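Local coordinates for protein aspartate aminotransferase, cytoplasmic (Schizosaccharomyces pombe 972h-, PDB 6JPK) that transfers the amino group of L-aspartate to 2-oxoglutarate, giving oxaloacetate and L-glutamate, with pyridoxal 5'-phosphate as cofactor, and works as a homodimer, at residues L210-I220 with F240-Q251. The protein carries 1 engineered substitution. Sequence-based numbering, arbitrary orientation.
Sequences LSRKHLVVFDI and FVKYNKDFFVCQ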
# COMPACT_ATOMS: atom_id res chain seq x y z
N LEU A 210 -13.55 -22.43 -20.38
CA LEU A 210 -13.89 -21.74 -21.63
C LEU A 210 -15.28 -22.11 -22.11
O LEU A 210 -16.00 -21.25 -22.63
CB LEU A 210 -12.86 -22.06 -22.71
CG LEU A 210 -11.41 -21.86 -22.29
CD1 LEU A 210 -10.55 -22.70 -23.18
CD2 LEU A 210 -10.99 -20.42 -22.34
N SER A 211 -15.68 -23.38 -21.97
CA SER A 211 -17.01 -23.80 -22.39
C SER A 211 -18.10 -23.03 -21.64
O SER A 211 -19.17 -22.77 -22.20
CB SER A 211 -17.18 -25.30 -22.18
OG SER A 211 -18.42 -25.73 -22.69
N ARG A 212 -17.85 -22.67 -20.39
CA ARG A 212 -18.80 -21.90 -19.59
C ARG A 212 -18.53 -20.40 -19.63
O ARG A 212 -19.24 -19.64 -18.96
CB ARG A 212 -18.79 -22.38 -18.14
CG ARG A 212 -19.33 -23.79 -17.96
CD ARG A 212 -20.78 -23.89 -18.41
NE ARG A 212 -21.70 -23.39 -17.39
CZ ARG A 212 -23.02 -23.27 -17.55
NH1 ARG A 212 -23.59 -23.59 -18.72
NH2 ARG A 212 -23.77 -22.82 -16.55
N LYS A 213 -17.52 -19.97 -20.39
CA LYS A 213 -17.23 -18.54 -20.59
C LYS A 213 -16.93 -17.83 -19.27
O LYS A 213 -17.27 -16.66 -19.10
CB LYS A 213 -18.37 -17.84 -21.33
CG LYS A 213 -18.90 -18.61 -22.54
CD LYS A 213 -19.97 -17.80 -23.28
CE LYS A 213 -20.73 -18.66 -24.28
NZ LYS A 213 -19.81 -19.29 -25.26
N HIS A 214 -16.30 -18.54 -18.33
CA HIS A 214 -15.94 -17.94 -17.06
C HIS A 214 -14.78 -16.96 -17.25
O HIS A 214 -14.00 -17.07 -18.19
CB HIS A 214 -15.55 -19.01 -16.04
CG HIS A 214 -16.67 -19.95 -15.68
ND1 HIS A 214 -17.96 -19.52 -15.47
CD2 HIS A 214 -16.67 -21.29 -15.47
CE1 HIS A 214 -18.72 -20.56 -15.16
NE2 HIS A 214 -17.96 -21.64 -15.15
N LEU A 215 -14.69 -16.00 -16.33
CA LEU A 215 -13.58 -15.05 -16.31
C LEU A 215 -12.50 -15.56 -15.35
O LEU A 215 -12.80 -15.89 -14.19
CB LEU A 215 -14.08 -13.66 -15.88
CG LEU A 215 -12.99 -12.62 -15.62
CD1 LEU A 215 -12.18 -12.41 -16.89
CD2 LEU A 215 -13.59 -11.31 -15.14
N VAL A 216 -11.26 -15.62 -15.82
CA VAL A 216 -10.17 -16.27 -15.08
C VAL A 216 -9.26 -15.22 -14.45
O VAL A 216 -8.82 -14.27 -15.12
CB VAL A 216 -9.37 -17.21 -16.00
CG1 VAL A 216 -8.09 -17.67 -15.31
CG2 VAL A 216 -10.23 -18.43 -16.38
N VAL A 217 -8.99 -15.39 -13.15
CA VAL A 217 -8.00 -14.62 -12.39
C VAL A 217 -7.00 -15.62 -11.81
O VAL A 217 -7.38 -16.47 -10.99
CB VAL A 217 -8.64 -13.79 -11.27
CG1 VAL A 217 -7.57 -12.99 -10.52
CG2 VAL A 217 -9.75 -12.89 -11.81
N PHE A 218 -5.75 -15.54 -12.25
CA PHE A 218 -4.68 -16.35 -11.68
C PHE A 218 -4.01 -15.61 -10.53
O PHE A 218 -3.67 -14.43 -10.66
CB PHE A 218 -3.61 -16.68 -12.72
CG PHE A 218 -4.00 -17.75 -13.70
CD1 PHE A 218 -3.98 -19.08 -13.33
CD2 PHE A 218 -4.33 -17.42 -15.01
CE1 PHE A 218 -4.32 -20.08 -14.24
CE2 PHE A 218 -4.67 -18.41 -15.93
CZ PHE A 218 -4.67 -19.74 -15.54
N ASP A 219 -3.80 -16.31 -9.43
CA ASP A 219 -2.95 -15.84 -8.34
C ASP A 219 -1.63 -16.59 -8.43
O ASP A 219 -1.62 -17.83 -8.37
CB ASP A 219 -3.63 -16.07 -6.99
CG ASP A 219 -3.01 -15.23 -5.87
OD1 ASP A 219 -1.77 -15.09 -5.83
OD2 ASP A 219 -3.77 -14.70 -5.03
N ILE A 220 -0.52 -15.88 -8.63
CA ILE A 220 0.79 -16.52 -8.74
C ILE A 220 1.71 -15.87 -7.70
O ILE A 220 2.39 -14.87 -7.96
CB ILE A 220 1.36 -16.46 -10.16
CG1 ILE A 220 2.70 -17.19 -10.23
CG2 ILE A 220 1.46 -15.03 -10.72
CD1 ILE A 220 3.03 -17.72 -11.63
N PHE A 240 -2.79 -21.10 -20.66
CA PHE A 240 -4.06 -20.42 -20.84
C PHE A 240 -3.99 -19.37 -21.94
O PHE A 240 -4.99 -19.11 -22.61
CB PHE A 240 -4.52 -19.80 -19.52
CG PHE A 240 -5.95 -19.32 -19.54
CD1 PHE A 240 -6.99 -20.23 -19.47
CD2 PHE A 240 -6.25 -17.97 -19.65
CE1 PHE A 240 -8.31 -19.80 -19.50
CE2 PHE A 240 -7.57 -17.53 -19.68
CZ PHE A 240 -8.61 -18.45 -19.61
N VAL A 241 -2.80 -18.79 -22.17
CA VAL A 241 -2.64 -17.78 -23.23
C VAL A 241 -3.07 -18.33 -24.58
O VAL A 241 -3.62 -17.60 -25.41
CB VAL A 241 -1.19 -17.27 -23.28
CG1 VAL A 241 -0.99 -16.34 -24.49
CG2 VAL A 241 -0.82 -16.55 -21.98
N LYS A 242 -2.85 -19.63 -24.81
CA LYS A 242 -3.19 -20.26 -26.09
C LYS A 242 -4.66 -20.13 -26.44
O LYS A 242 -5.01 -20.24 -27.62
CB LYS A 242 -2.83 -21.75 -26.05
CG LYS A 242 -1.38 -22.03 -25.72
CD LYS A 242 -1.12 -23.53 -25.69
CE LYS A 242 0.36 -23.84 -25.54
NZ LYS A 242 0.60 -25.31 -25.45
N TYR A 243 -5.54 -19.93 -25.46
CA TYR A 243 -6.97 -19.90 -25.72
C TYR A 243 -7.49 -18.53 -26.15
O TYR A 243 -8.67 -18.43 -26.50
CB TYR A 243 -7.73 -20.39 -24.49
CG TYR A 243 -7.34 -21.78 -24.05
CD1 TYR A 243 -6.59 -21.98 -22.91
CD2 TYR A 243 -7.71 -22.90 -24.79
CE1 TYR A 243 -6.21 -23.25 -22.51
CE2 TYR A 243 -7.35 -24.18 -24.38
CZ TYR A 243 -6.59 -24.34 -23.24
OH TYR A 243 -6.21 -25.59 -22.83
N ASN A 244 -6.66 -17.49 -26.10
CA ASN A 244 -7.00 -16.15 -26.61
C ASN A 244 -8.26 -15.60 -25.92
O ASN A 244 -9.18 -15.09 -26.57
CB ASN A 244 -7.15 -16.18 -28.14
CG ASN A 244 -6.93 -14.80 -28.80
OD1 ASN A 244 -6.16 -13.96 -28.31
ND2 ASN A 244 -7.62 -14.58 -29.92
N LYS A 245 -8.31 -15.71 -24.59
CA LYS A 245 -9.29 -15.04 -23.75
C LYS A 245 -8.57 -14.03 -22.86
O LYS A 245 -7.53 -14.35 -22.29
CB LYS A 245 -10.08 -16.04 -22.88
CG LYS A 245 -10.80 -17.14 -23.68
CD LYS A 245 -12.25 -16.77 -24.03
CE LYS A 245 -13.15 -17.00 -22.82
NZ LYS A 245 -14.62 -16.71 -22.98
N ASP A 246 -9.09 -12.82 -22.72
CA ASP A 246 -8.43 -11.92 -21.78
C ASP A 246 -8.62 -12.44 -20.35
O ASP A 246 -9.59 -13.16 -20.05
CB ASP A 246 -8.90 -10.46 -21.94
CG ASP A 246 -10.41 -10.29 -22.11
OD1 ASP A 246 -11.07 -11.08 -22.81
OD2 ASP A 246 -10.94 -9.27 -21.58
N PHE A 247 -7.65 -12.14 -19.48
CA PHE A 247 -7.67 -12.65 -18.11
C PHE A 247 -6.77 -11.77 -17.25
O PHE A 247 -6.07 -10.89 -17.76
CB PHE A 247 -7.24 -14.13 -18.06
CG PHE A 247 -5.80 -14.40 -18.49
CD1 PHE A 247 -5.45 -14.40 -19.84
CD2 PHE A 247 -4.82 -14.68 -17.55
CE1 PHE A 247 -4.13 -14.65 -20.24
CE2 PHE A 247 -3.49 -14.94 -17.93
CZ PHE A 247 -3.15 -14.93 -19.28
N PHE A 248 -6.78 -12.04 -15.94
CA PHE A 248 -6.04 -11.27 -14.94
C PHE A 248 -5.01 -12.13 -14.23
O PHE A 248 -5.20 -13.34 -14.05
CB PHE A 248 -6.95 -10.66 -13.88
CG PHE A 248 -7.93 -9.65 -14.41
CD1 PHE A 248 -9.08 -10.07 -15.06
CD2 PHE A 248 -7.69 -8.29 -14.25
CE1 PHE A 248 -10.00 -9.14 -15.55
CE2 PHE A 248 -8.61 -7.35 -14.72
CZ PHE A 248 -9.75 -7.78 -15.39
N VAL A 249 -3.92 -11.50 -13.80
CA VAL A 249 -2.88 -12.17 -13.03
C VAL A 249 -2.49 -11.28 -11.85
O VAL A 249 -2.22 -10.09 -12.03
CB VAL A 249 -1.63 -12.48 -13.88
CG1 VAL A 249 -0.60 -13.23 -13.04
CG2 VAL A 249 -1.99 -13.26 -15.14
N CYS A 250 -2.45 -11.86 -10.65
CA CYS A 250 -1.97 -11.17 -9.45
C CYS A 250 -0.67 -11.83 -9.00
O CYS A 250 -0.67 -13.01 -8.64
CB CYS A 250 -3.01 -11.21 -8.33
SG CYS A 250 -4.62 -10.59 -8.84
N GLN A 251 0.42 -11.06 -8.99
CA GLN A 251 1.77 -11.58 -8.87
C GLN A 251 2.43 -11.00 -7.63
O GLN A 251 2.35 -9.79 -7.40
CB GLN A 251 2.58 -11.24 -10.12
CG GLN A 251 4.06 -11.55 -10.08
CD GLN A 251 4.76 -10.99 -11.33
OE1 GLN A 251 4.37 -9.94 -11.84
NE2 GLN A 251 5.76 -11.71 -11.84
O HOH W 1 -15.18 -19.15 -23.91
O HOH W 2 -10.63 -15.32 -18.66
O HOH W 3 -0.12 -13.05 -5.76
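Phe218 turns the edge of its ring toward the face of Phe240 in an offset edge-to-face pair, planes at 74°, with CE2 3.9 Å from Phe240 CB. The neighbouring edge atom of the same ring, Phe218 CD2, lies 3.8 Å from Phe247 CD2, and the three rings form an aromatic cluster. Phe240 has its CG anti to the backbone N (chi1 -168°), which carries the ring from the end of helix 235-241 toward strand 215-220, where its CZ meets Val216 CG2 at 3.6 Å. With the Phe240 ring cut back to an alanine, Val216 would probably face a gap and the Phe218 edge would lose the face it is turned to. Farther out, Leu210 sets CD1 over one face of Tyr243, 3.6 Å from the ring centroid, while its CD2 packs on Lys245 CG. Lys245, bent at chi2 and chi3, donates from NZ to a water, which in turn donates to Leu210 O; a second water links Val216 N with Asp246 O.

Beyond the helix ends and turns, strands 215-220 and 247-251 run parallel, joined by four backbone bonds from Phe248 N to Val216 O through Ile220 N to Cys250 O, the last nearly straight at 174°. On the face with Phe218, Ile220 CG2 touches Val249 CG1 at 3.6 Å; Val217, Phe248 and Cys250 pack on the other against helix 107-127. Asp219 OD2 is hydrogen-bonded to His141 NE2 and Asn112 ND2. In this mostly parallel sheet of the pyridoxal-phosphate-dependent aminotransferase fold, the strand places Asp219 where, as in related enzymes, it probably faces the cofactor's pyridine nitrogen.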